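Local coordinates for protein gluconate kinase (Lactobacillus acidophilus, PDB 3LL3) that binds ATP and D-xylulose and probably phosphorylates a sugar or sugar acid such as gluconate, at residues A[280-283]-A[289-292]. Residues are numbered along the deposited sequence; the frame is centred on the assembly and turned at random.
With XUL (D-xylulose), chain E.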
loop_
_atom_site.group_PDB
_atom_site.type_symbol
_atom_site.label_atom_id
_atom_site.label_comp_id
_atom_site.label_asym_id
_atom_site.label_seq_id
_atom_site.Cartn_x
_atom_site.Cartn_y
_atom_site.Cartn_z
ATOM N N TYR A 280 -13.110 -19.709 10.999
ATOM C CA TYR A 280 -12.574 -20.967 10.477
ATOM C C TYR A 280 -13.681 -22.011 10.395
ATOM O O TYR A 280 -14.658 -21.941 11.146
ATOM C CB TYR A 280 -11.391 -21.494 11.328
ATOM C CG TYR A 280 -11.732 -21.766 12.776
ATOM C CD1 TYR A 280 -12.427 -22.915 13.146
ATOM C CD2 TYR A 280 -11.351 -20.880 13.778
ATOM C CE1 TYR A 280 -12.747 -23.166 14.481
ATOM C CE2 TYR A 280 -11.661 -21.116 15.109
ATOM C CZ TYR A 280 -12.363 -22.255 15.457
ATOM O OH TYR A 280 -12.677 -22.491 16.773
ATOM N N PHE A 281 -13.540 -22.976 9.489
ATOM C CA PHE A 281 -14.570 -23.982 9.358
ATOM C C PHE A 281 -14.345 -25.078 10.386
ATOM O O PHE A 281 -13.238 -25.232 10.914
ATOM C CB PHE A 281 -14.622 -24.560 7.933
ATOM C CG PHE A 281 -13.343 -25.291 7.491
ATOM C CD1 PHE A 281 -12.938 -26.470 8.110
ATOM C CD2 PHE A 281 -12.587 -24.814 6.435
ATOM C CE1 PHE A 281 -11.805 -27.156 7.690
ATOM C CE2 PHE A 281 -11.433 -25.488 6.007
ATOM C CZ PHE A 281 -11.047 -26.663 6.637
ATOM N N CYS A 282 -15.396 -25.835 10.665
ATOM C CA CYS A 282 -15.275 -27.064 11.444
ATOM C C CYS A 282 -16.029 -28.173 10.710
ATOM O O CYS A 282 -17.265 -28.153 10.649
ATOM C CB CYS A 282 -15.796 -26.874 12.869
ATOM S SG CYS A 282 -15.907 -28.389 13.879
ATOM N N TYR A 283 -15.276 -29.101 10.114
ATOM C CA TYR A 283 -15.828 -30.180 9.285
ATOM C C TYR A 283 -15.578 -31.521 9.972
ATOM O O TYR A 283 -14.424 -31.994 10.029
ATOM C CB TYR A 283 -15.168 -30.246 7.894
ATOM C CG TYR A 283 -15.282 -28.996 7.035
ATOM C CD1 TYR A 283 -16.347 -28.109 7.187
ATOM C CD2 TYR A 283 -14.341 -28.727 6.039
ATOM C CE1 TYR A 283 -16.461 -26.982 6.388
ATOM C CE2 TYR A 283 -14.438 -27.592 5.243
ATOM C CZ TYR A 283 -15.505 -26.726 5.424
ATOM O OH TYR A 283 -15.629 -25.604 4.638
ATOM N N HIS A 289 -13.238 -36.860 15.720
ATOM C CA HIS A 289 -12.263 -36.138 14.903
ATOM C C HIS A 289 -12.980 -35.061 14.080
ATOM O O HIS A 289 -13.881 -35.371 13.298
ATOM C CB HIS A 289 -11.486 -37.089 13.972
ATOM C CG HIS A 289 -10.700 -38.140 14.694
ATOM N ND1 HIS A 289 -11.277 -39.293 15.183
ATOM C CD2 HIS A 289 -9.385 -38.215 15.008
ATOM C CE1 HIS A 289 -10.350 -40.033 15.769
ATOM N NE2 HIS A 289 -9.193 -39.397 15.682
ATOM N N TYR A 290 -12.560 -33.810 14.267
ATOM C CA TYR A 290 -13.144 -32.651 13.603
ATOM C C TYR A 290 -12.048 -31.819 12.942
ATOM O O TYR A 290 -11.067 -31.455 13.581
ATOM C CB TYR A 290 -13.960 -31.812 14.615
ATOM C CG TYR A 290 -15.056 -32.659 15.215
ATOM C CD1 TYR A 290 -14.774 -33.577 16.221
ATOM C CD2 TYR A 290 -16.353 -32.609 14.717
ATOM C CE1 TYR A 290 -15.765 -34.389 16.752
ATOM C CE2 TYR A 290 -17.352 -33.431 15.238
ATOM C CZ TYR A 290 -17.051 -34.315 16.255
ATOM O OH TYR A 290 -18.036 -35.132 16.773
ATOM N N LEU A 291 -12.225 -31.531 11.657
ATOM C CA LEU A 291 -11.232 -30.792 10.899
ATOM C C LEU A 291 -11.505 -29.302 10.988
ATOM O O LEU A 291 -12.543 -28.813 10.511
ATOM C CB LEU A 291 -11.204 -31.258 9.438
ATOM C CG LEU A 291 -10.127 -30.613 8.550
ATOM C CD1 LEU A 291 -8.753 -31.221 8.832
ATOM C CD2 LEU A 291 -10.504 -30.822 7.079
ATOM N N LEU A 292 -10.596 -28.584 11.641
ATOM C CA LEU A 292 -10.674 -27.138 11.706
ATOM C C LEU A 292 -9.738 -26.549 10.680
ATOM O O LEU A 292 -8.632 -27.043 10.483
ATOM C CB LEU A 292 -10.290 -26.624 13.093
ATOM C CG LEU A 292 -10.943 -27.301 14.303
ATOM C CD1 LEU A 292 -10.450 -26.628 15.593
ATOM C CD2 LEU A 292 -12.465 -27.254 14.210
HETATM C C1 XUL E . -11.478 -26.962 1.921
HETATM C C2 XUL E . -12.312 -25.820 1.315
HETATM C C3 XUL E . -12.171 -25.461 -0.191
HETATM C C4 XUL E . -11.439 -26.501 -1.062
HETATM C C5 XUL E . -12.251 -27.786 -1.311
HETATM O O1 XUL E . -10.573 -26.444 2.866
HETATM O O2 XUL E . -13.038 -25.176 2.033
HETATM O O3 XUL E . -11.449 -24.262 -0.317
HETATM O O4 XUL E . -11.165 -25.891 -2.303
HETATM O O5 XUL E . -11.827 -28.440 -2.482
#
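Y283 and L291 form an antiparallel hydrogen-bonded pair in the hairpin of strands 281-284 and 289-296. Y283 N reaches L291 O at 2.8 Å in a nearly straight bond (174°), while L291 N returns to Y283 O from well above that carbonyl's plane. Two CA-H...O contacts supplement them: L292 CA lies 3.3 Å from F281 O, and C282 CA also approaches L291 O.

That same oxygen of L291 meets the F281 ring edge-on and in its plane, 3.4 Å from CE1, where L291 CD2 also packs. With chi1 at 63°, F281 CG is wedged between N and C of its own backbone, which carries the ring across the face of Y283. The two rings lie nearly parallel and offset, with Y283 CE2 3.3 Å above the plane of the F281 ring, over its centre. Both belong to the D-xylulose pocket: F281 CE2 is 3.4 Å from XUL O1, and Y283 turns an edge to XUL O2. Replacing F281 by an alanine is likely to leave that face of the Y283 ring without its partner and to open a gap beside the sugar.

On the opposite face of the sheet, L292 CD2 fits against C282 CB (3.6 Å) and SG, with Y280 lying alongside L292. C282 SG also touches Y290 CB and makes an oblique sulfur-aromatic contact with its ring.

Strand 281-284 is outermost in its mixed sheet within the chain; beyond 289-296 comes strand 263-269, joined by backbone hydrogen bonds, V269 with Y290 and T267 with L292.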